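Elongation factor G (Thermus thermophilus, PDB 2DY1) binds guanosine triphosphate with a magnesium ion and probably acts as a GTPase in the elongation stage of translation. Local coordinates at residues P195-R198 / E199-Q202; E214-E217 / G218-E221; L272-P275 / T276-F279; D50-P53 / E54-L57; K627-P630 / G631-G635. All coordinates share one frame; numbering follows the deposited sequence.

Interaction 1 of 5, residues P195-R198 / E199-Q202; sequences PEER and ERVQ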
loop_
_atom_site.group_PDB
_atom_site.type_symbol
_atom_site.label_atom_id
_atom_site.label_comp_id
_atom_site.label_asym_id
_atom_site.label_seq_id
_atom_site.Cartn_x
_atom_site.Cartn_y
_atom_site.Cartn_z
ATOM N N PRO A 195 -41.152 -11.902 -22.342
ATOM C CA PRO A 195 -42.462 -11.348 -21.965
ATOM C C PRO A 195 -42.596 -11.167 -20.447
ATOM O O PRO A 195 -43.040 -10.125 -19.949
ATOM C CB PRO A 195 -43.441 -12.390 -22.505
ATOM C CG PRO A 195 -42.728 -12.935 -23.697
ATOM C CD PRO A 195 -41.305 -13.064 -23.234
ATOM N N GLU A 196 -42.196 -12.193 -19.712
ATOM C CA GLU A 196 -42.271 -12.165 -18.259
ATOM C C GLU A 196 -41.332 -11.164 -17.595
ATOM O O GLU A 196 -41.457 -10.905 -16.402
ATOM C CB GLU A 196 -41.989 -13.562 -17.721
ATOM C CG GLU A 196 -43.008 -14.579 -18.185
ATOM C CD GLU A 196 -42.538 -15.999 -17.983
ATOM O OE1 GLU A 196 -42.379 -16.417 -16.815
ATOM O OE2 GLU A 196 -42.323 -16.695 -18.997
ATOM N N GLU A 197 -40.400 -10.602 -18.362
ATOM C CA GLU A 197 -39.435 -9.650 -17.822
ATOM C C GLU A 197 -39.764 -8.208 -18.173
ATOM O O GLU A 197 -39.228 -7.284 -17.562
ATOM C CB GLU A 197 -38.037 -9.916 -18.393
ATOM C CG GLU A 197 -37.406 -11.256 -18.080
ATOM C CD GLU A 197 -36.642 -11.248 -16.779
ATOM O OE1 GLU A 197 -35.733 -12.095 -16.628
ATOM O OE2 GLU A 197 -36.950 -10.410 -15.903
ATOM N N ARG A 198 -40.633 -8.013 -19.155
ATOM C CA ARG A 198 -40.914 -6.664 -19.617
ATOM C C ARG A 198 -41.330 -5.617 -18.616
ATOM O O ARG A 198 -40.835 -4.492 -18.672
ATOM C CB ARG A 198 -41.885 -6.733 -20.780
ATOM C CG ARG A 198 -41.195 -7.389 -21.938
ATOM C CD ARG A 198 -42.076 -7.594 -23.127
ATOM N NE ARG A 198 -41.311 -8.352 -24.107
ATOM C CZ ARG A 198 -41.615 -8.445 -25.390
ATOM N NH1 ARG A 198 -42.690 -7.826 -25.877
ATOM N NH2 ARG A 198 -40.826 -9.140 -26.186
ATOM N N GLU A 199 -42.215 -5.967 -17.695
ATOM C CA GLU A 199 -42.638 -4.989 -16.705
ATOM C C GLU A 199 -41.469 -4.548 -15.819
ATOM O O GLU A 199 -41.322 -3.359 -15.527
ATOM C CB GLU A 199 -43.775 -5.548 -15.851
ATOM C CG GLU A 199 -44.991 -5.939 -16.681
ATOM C CD GLU A 199 -46.246 -6.108 -15.852
ATOM O OE1 GLU A 199 -46.184 -6.784 -14.802
ATOM O OE2 GLU A 199 -47.299 -5.571 -16.260
ATOM N N ARG A 200 -40.624 -5.491 -15.413
ATOM C CA ARG A 200 -39.492 -5.134 -14.558
ATOM C C ARG A 200 -38.487 -4.303 -15.345
ATOM O O ARG A 200 -37.934 -3.334 -14.825
ATOM C CB ARG A 200 -38.805 -6.387 -13.991
ATOM C CG ARG A 200 -37.646 -6.038 -13.039
ATOM C CD ARG A 200 -37.230 -7.208 -12.143
ATOM N NE ARG A 200 -36.884 -8.395 -12.921
ATOM C CZ ARG A 200 -36.541 -9.567 -12.391
ATOM N NH1 ARG A 200 -36.252 -10.594 -13.184
ATOM N NH2 ARG A 200 -36.485 -9.706 -11.075
ATOM N N VAL A 201 -38.243 -4.680 -16.598
ATOM C CA VAL A 201 -37.307 -3.931 -17.428
ATOM C C VAL A 201 -37.796 -2.499 -17.578
ATOM O O VAL A 201 -37.008 -1.551 -17.496
ATOM C CB VAL A 201 -37.162 -4.560 -18.812
ATOM C CG1 VAL A 201 -36.351 -3.650 -19.715
ATOM C CG2 VAL A 201 -36.479 -5.907 -18.686
ATOM N N GLN A 202 -39.100 -2.346 -17.787
ATOM C CA GLN A 202 -39.684 -1.020 -17.940
ATOM C C GLN A 202 -39.505 -0.185 -16.672
ATOM O O GLN A 202 -39.210 1.009 -16.743
ATOM C CB GLN A 202 -41.174 -1.138 -18.287
ATOM C CG GLN A 202 -41.535 -0.573 -19.653
ATOM C CD GLN A 202 -41.055 0.860 -19.847
ATOM O OE1 GLN A 202 -41.265 1.720 -18.992
ATOM N NE2 GLN A 202 -40.415 1.122 -20.981
HETATM O O HOH W 1 -43.561 -8.604 -17.623
HETATM O O HOH W 2 -41.561 -8.340 -15.189
HETATM O O HOH W 3 -35.980 -7.820 -15.652
#
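Glu197 and Arg200, three residues apart, run side by side and point the same way, joined at their ends by a salt bridge. The arginine can be followed outward from its backbone. Its CB lies 3.7 Å from Glu197 O, and CG stands trans to its own backbone N (chi1 -178°), which sends the chain out along the flank of the turn. A bend at chi3 (56°) then brings the guanidinium round to the glutamate. NE is linked to Glu197 OE2 through water 3, which donates a hydrogen bond to the carboxylate and accepts one from NE. NH1 reaches the same oxygen directly, 2.8 Å from Glu197 OE2. That oxygen lies close to the guanidinium plane and receives NH1 on its syn lone pair, while the two flat groups are twisted 35° from each other. One carboxylate oxygen thus holds two nitrogens of the arginine, one directly and one by way of water, and a cation-pi contact with Tyr143 is likely to limit the group's rotation further.

The contact lies at the start of helix 198-213, where the loop from strand 187-191 enters it, in the GTP-binding domain. Val201 N donates to Glu197 O at 2.9 Å and Gln202 N to Arg198 O. Waters 1 and 2 bridge Pro195 O to Glu199 N and Glu196 O to Arg200 N, serving amides at the start of the helix. Val201 CG2 rests 3.3 Å from Glu197 O on the buried side, whereas the Arg198 side chain turns back along the chain, where its NH2 bonds to Val193 O.

Interaction 2 of 5, residues E214-E217 / G218-E221; sequences ETDE and GLLE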
loop_
_atom_site.group_PDB
_atom_site.type_symbol
_atom_site.label_atom_id
_atom_site.label_comp_id
_atom_site.label_asym_id
_atom_site.label_seq_id
_atom_site.Cartn_x
_atom_site.Cartn_y
_atom_site.Cartn_z
ATOM N N GLU A 214 -32.690 14.108 -12.935
ATOM C CA GLU A 214 -32.463 14.809 -11.681
ATOM C C GLU A 214 -31.081 15.440 -11.494
ATOM O O GLU A 214 -30.906 16.298 -10.629
ATOM C CB GLU A 214 -32.764 13.880 -10.517
ATOM C CG GLU A 214 -34.250 13.614 -10.365
ATOM C CD GLU A 214 -34.549 12.516 -9.373
ATOM O OE1 GLU A 214 -35.744 12.255 -9.118
ATOM O OE2 GLU A 214 -33.589 11.908 -8.852
ATOM N N THR A 215 -30.112 15.043 -12.314
ATOM C CA THR A 215 -28.763 15.599 -12.208
ATOM C C THR A 215 -28.512 16.764 -13.141
ATOM O O THR A 215 -27.426 17.354 -13.120
ATOM C CB THR A 215 -27.693 14.559 -12.562
ATOM O OG1 THR A 215 -27.807 14.224 -13.949
ATOM C CG2 THR A 215 -27.840 13.337 -11.703
ATOM N N ASP A 216 -29.496 17.101 -13.972
ATOM C CA ASP A 216 -29.324 18.185 -14.928
ATOM C C ASP A 216 -30.458 19.199 -14.810
ATOM O O ASP A 216 -31.626 18.874 -15.039
ATOM C CB ASP A 216 -29.261 17.618 -16.345
ATOM C CG ASP A 216 -29.043 18.688 -17.392
ATOM O OD1 ASP A 216 -30.026 19.337 -17.801
ATOM O OD2 ASP A 216 -27.882 18.889 -17.805
ATOM N N GLU A 217 -30.100 20.426 -14.447
ATOM C CA GLU A 217 -31.085 21.484 -14.266
ATOM C C GLU A 217 -31.967 21.693 -15.483
ATOM O O GLU A 217 -33.173 21.873 -15.349
ATOM C CB GLU A 217 -30.379 22.786 -13.872
ATOM C CG GLU A 217 -29.809 22.732 -12.463
ATOM C CD GLU A 217 -29.067 23.996 -12.065
ATOM O OE1 GLU A 217 -29.102 24.980 -12.835
ATOM O OE2 GLU A 217 -28.456 24.003 -10.976
ATOM N N GLY A 218 -31.367 21.657 -16.670
ATOM C CA GLY A 218 -32.132 21.839 -17.889
ATOM C C GLY A 218 -33.183 20.764 -18.087
ATOM O O GLY A 218 -34.345 21.066 -18.321
ATOM N N LEU A 219 -32.782 19.500 -17.991
ATOM C CA LEU A 219 -33.729 18.406 -18.166
ATOM C C LEU A 219 -34.728 18.319 -17.030
ATOM O O LEU A 219 -35.874 17.916 -17.214
ATOM C CB LEU A 219 -32.984 17.072 -18.269
ATOM C CG LEU A 219 -32.059 16.936 -19.471
ATOM C CD1 LEU A 219 -31.476 15.532 -19.496
ATOM C CD2 LEU A 219 -32.829 17.214 -20.749
ATOM N N LEU A 220 -34.291 18.685 -15.838
ATOM C CA LEU A 220 -35.164 18.623 -14.695
ATOM C C LEU A 220 -36.305 19.618 -14.867
ATOM O O LEU A 220 -37.454 19.342 -14.504
ATOM C CB LEU A 220 -34.369 18.936 -13.432
ATOM C CG LEU A 220 -35.080 18.726 -12.101
ATOM C CD1 LEU A 220 -35.779 17.363 -12.070
ATOM C CD2 LEU A 220 -34.051 18.834 -10.996
ATOM N N GLU A 221 -35.980 20.775 -15.427
ATOM C CA GLU A 221 -36.981 21.813 -15.653
ATOM C C GLU A 221 -38.027 21.291 -16.627
ATOM O O GLU A 221 -39.235 21.420 -16.396
ATOM C CB GLU A 221 -36.313 23.070 -16.213
ATOM C CG GLU A 221 -37.281 24.161 -16.634
ATOM C CD GLU A 221 -36.613 25.518 -16.714
ATOM O OE1 GLU A 221 -35.668 25.677 -17.518
ATOM O OE2 GLU A 221 -37.031 26.427 -15.964
#
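Asp216 lays its carboxylate over the opening turn of helix 217-225, with OD1 3.6 Å from Leu219 CG. The same oxygen accepts Leu219 N at 2.8 Å, in a bond bent little from straight (163°) that uses the anti lone pair, away from OD2. Gly218 N is 2.9 Å from Asp216 OD1. The side chain gets there because CG stands opposite the backbone N (chi1 -178°), which swings the carboxylate forward over the helix start. Without the carboxylate, an alanine here would probably leave Leu219 N lacking its side-chain acceptor and the positive end of the helix dipole less well compensated.

Behind the cap the backbone settles into helical bonding: Leu220 N donates to Asp216 O at 2.8 Å, and Glu221 N to Glu217 O. Leu220 CB packs 3.2 Å from Asp216 O, and its CD2 comes loosely to Glu214 O at 4.1 Å, a contact on the outer side of the turn. Leu219 takes the inner side; it and Asp216 both touch Ala237 of helix 231-243, so the cap is set against a neighbouring helix. Thr215 OG1 bonds back to Ile212 O at the end of helix 198-213. The bond from Leu219 N to Asp216 OD1 makes this an aspartate N-cap, at a short connection between helices 198-213 and 217-225 in the GTP-binding domain.

Interaction 3 of 5, residues L272-P275 / T276-F279; sequences LPSP and TERF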
loop_
_atom_site.group_PDB
_atom_site.type_symbol
_atom_site.label_atom_id
_atom_site.label_comp_id
_atom_site.label_asym_id
_atom_site.label_seq_id
_atom_site.Cartn_x
_atom_site.Cartn_y
_atom_site.Cartn_z
ATOM N N LEU A 272 -17.447 7.283 -19.209
ATOM C CA LEU A 272 -16.314 7.818 -18.483
ATOM C C LEU A 272 -15.693 9.005 -19.182
ATOM O O LEU A 272 -15.775 9.126 -20.397
ATOM C CB LEU A 272 -15.306 6.690 -18.232
ATOM C CG LEU A 272 -15.975 5.511 -17.499
ATOM C CD1 LEU A 272 -14.904 4.433 -17.251
ATOM C CD2 LEU A 272 -16.598 5.940 -16.171
ATOM N N PRO A 273 -15.062 9.897 -18.406
ATOM C CA PRO A 273 -14.456 11.097 -18.990
ATOM C C PRO A 273 -13.159 10.965 -19.731
ATOM O O PRO A 273 -12.348 10.100 -19.444
ATOM C CB PRO A 273 -14.292 12.008 -17.786
ATOM C CG PRO A 273 -13.846 11.038 -16.734
ATOM C CD PRO A 273 -14.854 9.880 -16.947
ATOM N N SER A 274 -12.970 11.883 -20.676
ATOM C CA SER A 274 -11.743 11.953 -21.448
ATOM C C SER A 274 -10.750 12.785 -20.628
ATOM O O SER A 274 -11.123 13.479 -19.676
ATOM C CB SER A 274 -12.005 12.682 -22.771
ATOM O OG SER A 274 -12.203 14.068 -22.499
ATOM N N PRO A 275 -9.459 12.718 -20.979
ATOM C CA PRO A 275 -8.455 13.491 -20.246
ATOM C C PRO A 275 -8.744 14.998 -20.349
ATOM O O PRO A 275 -8.532 15.743 -19.395
ATOM C CB PRO A 275 -7.149 13.109 -20.942
ATOM C CG PRO A 275 -7.398 11.710 -21.367
ATOM C CD PRO A 275 -8.833 11.712 -21.854
ATOM N N THR A 276 -9.227 15.414 -21.516
ATOM C CA THR A 276 -9.552 16.822 -21.737
ATOM C C THR A 276 -10.646 17.272 -20.784
ATOM O O THR A 276 -10.610 18.388 -20.255
ATOM C CB THR A 276 -10.020 17.055 -23.177
ATOM O OG1 THR A 276 -8.943 16.761 -24.074
ATOM C CG2 THR A 276 -10.453 18.513 -23.361
ATOM N N GLU A 277 -11.640 16.414 -20.565
ATOM C CA GLU A 277 -12.709 16.763 -19.646
ATOM C C GLU A 277 -12.218 16.885 -18.199
ATOM O O GLU A 277 -12.837 17.559 -17.377
ATOM C CB GLU A 277 -13.843 15.729 -19.741
ATOM C CG GLU A 277 -14.624 15.844 -21.036
ATOM C CD GLU A 277 -15.667 14.760 -21.228
ATOM O OE1 GLU A 277 -16.795 15.095 -21.638
ATOM O OE2 GLU A 277 -15.360 13.577 -21.000
ATOM N N ARG A 278 -11.102 16.241 -17.874
ATOM C CA ARG A 278 -10.591 16.322 -16.522
ATOM C C ARG A 278 -9.557 17.433 -16.313
ATOM O O ARG A 278 -9.652 18.210 -15.357
ATOM C CB ARG A 278 -9.959 14.979 -16.109
ATOM C CG ARG A 278 -9.471 14.991 -14.681
ATOM C CD ARG A 278 -8.801 13.677 -14.300
ATOM N NE ARG A 278 -8.376 13.667 -12.901
ATOM C CZ ARG A 278 -7.608 12.713 -12.377
ATOM N NH1 ARG A 278 -7.190 11.721 -13.155
ATOM N NH2 ARG A 278 -7.294 12.728 -11.087
ATOM N N PHE A 279 -8.602 17.515 -17.231
ATOM C CA PHE A 279 -7.471 18.451 -17.157
ATOM C C PHE A 279 -7.508 19.626 -18.114
ATOM O O PHE A 279 -6.673 20.528 -17.993
ATOM C CB PHE A 279 -6.159 17.713 -17.453
ATOM C CG PHE A 279 -5.783 16.699 -16.418
ATOM C CD1 PHE A 279 -5.153 17.083 -15.246
ATOM C CD2 PHE A 279 -6.115 15.361 -16.598
ATOM C CE1 PHE A 279 -4.860 16.130 -14.252
ATOM C CE2 PHE A 279 -5.833 14.426 -15.617
ATOM C CZ PHE A 279 -5.214 14.800 -14.455
#
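The backbone leaves helix 261-271 at Leu272, runs extended through Pro273 and Ser274, and turns into helix 275-279 at Pro275, whose O accepts Phe279 N at 2.8 Å. Ser274 and Glu277 lock this turn reciprocally. Ser274 OG, set between its own backbone N and carbonyl carbon (chi1 72°), accepts Glu277 N at 3.1 Å. In return the extended Glu277 side chain, its CG beside its own backbone N, reaches alongside Ser274 to the extended approach to the helix, where OE2 takes Ser274 N at 2.9 Å through the anti lone pair in a bond of 168°. On the way its CG passes 3.3 Å from Ser274 OG, and OE2 also lies against Pro273 CA.

His239 NE2 bonds to the same OE2, so this oxygen is gripped by a backbone amide and an imidazole together. A leucine replacing Glu277 would probably leave both Ser274 N and the His239 ring without their shared acceptor.

Beyond the box, the Arg278 side chain lies against the Phe279 ring, with Phe279 CZ 3.5 Å above the guanidinium plane of Arg278, offset toward its rim. The arginine tip forms a salt bridge with Asp99, and the phenylalanine ring meets that of Tyr306. With Ser274 as N-cap and Glu277 as its partner three residues on, the start of this short helix is a classical capping box.

Interaction 4 of 5, residues D50-P53 / E54-L57; sequences DYTP and EAKL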
loop_
_atom_site.group_PDB
_atom_site.type_symbol
_atom_site.label_atom_id
_atom_site.label_comp_id
_atom_site.label_asym_id
_atom_site.label_seq_id
_atom_site.Cartn_x
_atom_site.Cartn_y
_atom_site.Cartn_z
ATOM N N ASP A 50 -0.598 -10.840 -15.966
ATOM C CA ASP A 50 0.171 -11.627 -15.042
ATOM C C ASP A 50 1.329 -12.351 -15.722
ATOM O O ASP A 50 1.192 -13.484 -16.185
ATOM C CB ASP A 50 -0.777 -12.598 -14.314
ATOM C CG ASP A 50 -1.805 -11.870 -13.416
ATOM O OD1 ASP A 50 -1.649 -10.654 -13.136
ATOM O OD2 ASP A 50 -2.764 -12.528 -12.940
ATOM N N TYR A 51 2.475 -11.679 -15.786
ATOM C CA TYR A 51 3.645 -12.257 -16.439
ATOM C C TYR A 51 4.869 -12.435 -15.538
ATOM O O TYR A 51 5.755 -13.211 -15.880
ATOM C CB TYR A 51 4.019 -11.429 -17.681
ATOM C CG TYR A 51 4.604 -10.072 -17.370
ATOM C CD1 TYR A 51 5.953 -9.933 -17.009
ATOM C CD2 TYR A 51 3.808 -8.927 -17.399
ATOM C CE1 TYR A 51 6.504 -8.708 -16.689
ATOM C CE2 TYR A 51 4.352 -7.687 -17.070
ATOM C CZ TYR A 51 5.692 -7.572 -16.725
ATOM O OH TYR A 51 6.236 -6.321 -16.438
ATOM N N THR A 52 4.954 -11.733 -14.406
ATOM C CA THR A 52 6.123 -11.942 -13.546
ATOM C C THR A 52 5.988 -13.291 -12.844
ATOM O O THR A 52 4.886 -13.838 -12.722
ATOM C CB THR A 52 6.262 -10.875 -12.447
ATOM O OG1 THR A 52 5.133 -10.953 -11.566
ATOM C CG2 THR A 52 6.369 -9.477 -13.068
ATOM N N PRO A 53 7.108 -13.873 -12.399
ATOM C CA PRO A 53 7.038 -15.162 -11.718
ATOM C C PRO A 53 6.127 -15.140 -10.493
ATOM O O PRO A 53 5.433 -16.117 -10.187
ATOM C CB PRO A 53 8.497 -15.428 -11.314
ATOM C CG PRO A 53 9.264 -14.741 -12.386
ATOM C CD PRO A 53 8.502 -13.429 -12.565
ATOM N N GLU A 54 6.124 -14.008 -9.789
ATOM C CA GLU A 54 5.340 -13.890 -8.579
ATOM C C GLU A 54 3.850 -13.891 -8.900
ATOM O O GLU A 54 3.062 -14.544 -8.218
ATOM C CB GLU A 54 5.721 -12.604 -7.845
ATOM C CG GLU A 54 7.219 -12.548 -7.368
ATOM C CD GLU A 54 8.235 -12.467 -8.511
ATOM O OE1 GLU A 54 8.001 -11.738 -9.508
ATOM O OE2 GLU A 54 9.301 -13.145 -8.417
ATOM N N ALA A 55 3.463 -13.154 -9.939
ATOM C CA ALA A 55 2.047 -13.107 -10.330
ATOM C C ALA A 55 1.524 -14.469 -10.736
ATOM O O ALA A 55 0.409 -14.841 -10.382
ATOM C CB ALA A 55 1.847 -12.116 -11.496
ATOM N N LYS A 56 2.324 -15.216 -11.487
ATOM C CA LYS A 56 1.901 -16.525 -11.940
ATOM C C LYS A 56 1.906 -17.545 -10.811
ATOM O O LYS A 56 0.933 -18.274 -10.642
ATOM C CB LYS A 56 2.782 -16.964 -13.113
ATOM C CG LYS A 56 2.622 -16.017 -14.333
ATOM C CD LYS A 56 3.766 -16.177 -15.336
ATOM C CE LYS A 56 3.693 -17.476 -16.086
ATOM N NZ LYS A 56 4.793 -17.544 -17.080
ATOM N N LEU A 57 2.966 -17.570 -10.005
ATOM C CA LEU A 57 3.036 -18.539 -8.910
ATOM C C LEU A 57 1.861 -18.380 -7.950
ATOM O O LEU A 57 1.218 -19.370 -7.553
ATOM C CB LEU A 57 4.351 -18.369 -8.142
ATOM C CG LEU A 57 4.501 -19.329 -6.967
ATOM C CD1 LEU A 57 4.591 -20.762 -7.504
ATOM C CD2 LEU A 57 5.743 -18.958 -6.167
HETATM O O HOH W 4 -1.812 -14.953 -12.117
HETATM O O HOH W 5 6.471 -9.416 -9.484
#
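Thr52 OG1 is shared by a backbone amide and a water: it accepts Ala55 N at 3.2 Å and is hydrogen-bonded to water 5 at 2.9 Å. A chi1 of 63° turns the hydroxyl toward the amide of Ala55 in the first turn of helix 53-57. Water 5 donates in turn to Glu54 OE1. The Glu54 chain, bent at chi2 (68°), curls back so that this oxygen also packs 3.5 Å from Thr52 CB and the same distance from Pro53 CD; glutamate and proline thereby lie alongside each other, both beside helix 430-442.

The backbone follows on with Lys56 N to Thr52 O and Leu57 N to Pro53 O. Lys56 drapes its aliphatic part over the incoming loop, CG 3.4 Å from Asp50 O and CD near Tyr51 O.

On the inner side Ala55 CB meets Asp50 CB at 3.9 Å. Water 4 donates hydrogen bonds to Asp50 OD2, at 2.7 Å, and to Ala55 O, tying the carboxylate to the helix. The other oxygen, OD1, bonds to the hydroxyl of Thr61, a ligand of the bound magnesium ion, while Tyr51 OH reaches Asp294. Asp50 is thus a second-shell residue, and the threonine N-cap with its short helix belongs to the region leading up to Thr61, consistent with the first switch region of translational GTPases.

Interaction 5 of 5, residues K627-P630 / G631-G635; sequences KALP and GLTGG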
loop_
_atom_site.group_PDB
_atom_site.type_symbol
_atom_site.label_atom_id
_atom_site.label_comp_id
_atom_site.label_asym_id
_atom_site.label_seq_id
_atom_site.Cartn_x
_atom_site.Cartn_y
_atom_site.Cartn_z
ATOM N N LYS A 627 0.647 -13.564 10.893
ATOM C CA LYS A 627 0.561 -14.907 10.309
ATOM C C LYS A 627 -0.529 -15.753 10.951
ATOM O O LYS A 627 -1.121 -16.610 10.299
ATOM C CB LYS A 627 1.896 -15.652 10.441
ATOM C CG LYS A 627 3.017 -15.135 9.549
ATOM C CD LYS A 627 4.234 -16.057 9.602
ATOM C CE LYS A 627 5.340 -15.554 8.697
ATOM N NZ LYS A 627 6.586 -16.383 8.809
ATOM N N ALA A 628 -0.804 -15.497 12.223
ATOM C CA ALA A 628 -1.792 -16.270 12.966
ATOM C C ALA A 628 -3.220 -15.741 12.924
ATOM O O ALA A 628 -4.173 -16.514 13.057
ATOM C CB ALA A 628 -1.339 -16.402 14.420
ATOM N N LEU A 629 -3.382 -14.438 12.739
ATOM C CA LEU A 629 -4.721 -13.855 12.740
ATOM C C LEU A 629 -5.732 -14.513 11.805
ATOM O O LEU A 629 -6.875 -14.751 12.195
ATOM C CB LEU A 629 -4.662 -12.359 12.441
ATOM C CG LEU A 629 -6.017 -11.677 12.656
ATOM C CD1 LEU A 629 -6.461 -11.853 14.109
ATOM C CD2 LEU A 629 -5.919 -10.207 12.300
ATOM N N PRO A 630 -5.339 -14.800 10.553
ATOM C CA PRO A 630 -6.286 -15.435 9.628
ATOM C C PRO A 630 -6.915 -16.709 10.204
ATOM O O PRO A 630 -8.139 -16.835 10.255
ATOM C CB PRO A 630 -5.423 -15.705 8.400
ATOM C CG PRO A 630 -4.486 -14.510 8.406
ATOM C CD PRO A 630 -4.085 -14.440 9.863
ATOM N N GLY A 631 -6.075 -17.642 10.643
ATOM C CA GLY A 631 -6.574 -18.885 11.206
ATOM C C GLY A 631 -7.478 -18.696 12.412
ATOM O O GLY A 631 -8.396 -19.485 12.641
ATOM N N LEU A 632 -7.224 -17.644 13.183
ATOM C CA LEU A 632 -8.009 -17.348 14.378
ATOM C C LEU A 632 -9.341 -16.674 14.064
ATOM O O LEU A 632 -10.276 -16.725 14.868
ATOM C CB LEU A 632 -7.203 -16.449 15.321
ATOM C CG LEU A 632 -6.004 -17.078 16.036
ATOM C CD1 LEU A 632 -5.111 -15.986 16.604
ATOM C CD2 LEU A 632 -6.497 -18.006 17.140
ATOM N N THR A 633 -9.432 -16.042 12.898
ATOM C CA THR A 633 -10.656 -15.345 12.525
ATOM C C THR A 633 -11.264 -15.831 11.217
ATOM O O THR A 633 -12.047 -15.116 10.592
ATOM C CB THR A 633 -10.407 -13.840 12.397
ATOM O OG1 THR A 633 -9.489 -13.603 11.323
ATOM C CG2 THR A 633 -9.823 -13.294 13.684
ATOM N N GLY A 634 -10.908 -17.043 10.808
ATOM C CA GLY A 634 -11.439 -17.582 9.570
ATOM C C GLY A 634 -11.157 -16.677 8.384
ATOM O O GLY A 634 -11.898 -16.682 7.400
ATOM N N GLY A 635 -10.084 -15.896 8.481
ATOM C CA GLY A 635 -9.716 -14.997 7.403
ATOM C C GLY A 635 -10.499 -13.697 7.371
ATOM O O GLY A 635 -10.334 -12.895 6.452
HETATM O O HOH W 6 -3.289 -18.341 10.244
#
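Leu629 O accepts from both donors of Thr633: the amide N at 2.9 Å and the hydroxyl OG1 at 3.0 Å. The two differ in approach. Thr633 N comes nearly in line with the carbonyl bond, whereas OG1 stands above the carbonyl plane, 44° out of it. A chi1 of 64° turns the hydroxyl back toward the preceding turn. The methyl meets Leu629 CD1 at 3.7 Å from Thr633 CG2, the two side chains crossing at a slant.

Pro630 O is the second gathering point. Gly635 N donates to it at 2.8 Å and Thr633 N at 3.0 Å from Pro630 O, from opposite faces of the carbonyl plane. The Thr633 N-H is therefore bifurcated between Leu629 O and Pro630 O, and neither bond is straight. Both glycines that follow Thr633 have positive phi, and this carries the chain round so that the amide of Gly635 returns to the last turn of helix 625-633.

Farther back, Leu632 N bonds to Ala628 O at 3.3 Å, and Leu632 CD1 comes loosely to Ala628 CB at 4.4 Å. Proline has no amide proton, so the helix is kinked at Pro630; just beyond it, water 6 spans from Lys627 O to Gly631 N. On the buried side Leu629 meets Val580 of strand 569-583, and Thr633 touches Ala582 of the same strand and Val590 of helix 587-596. The buried Thr633 hydroxyl donates to Leu629 O of the helix and accepts from Gly637 N of the outgoing chain, satisfying polar groups where regular helical bonding runs out.

From the N terminus, interaction 4 comes first, opening helix 53-57 after the loop that follows helix 22-32 and lying beside the magnesium and GTP site. Interaction 1 starts helix 198-213, and interaction 2 turns the chain from that helix into helix 217-225; their centres are about 27 Å apart. Interaction 3 joins helix 261-271 to helix 275-279, ahead of strand 285-294. Interaction 5 closes helix 625-633 in the C-terminal domain, about 25 Å between centres from interaction 4. All five are local and in series, neither nested nor crossing: four shape helix starts, whereas interaction 5 shapes a helix end.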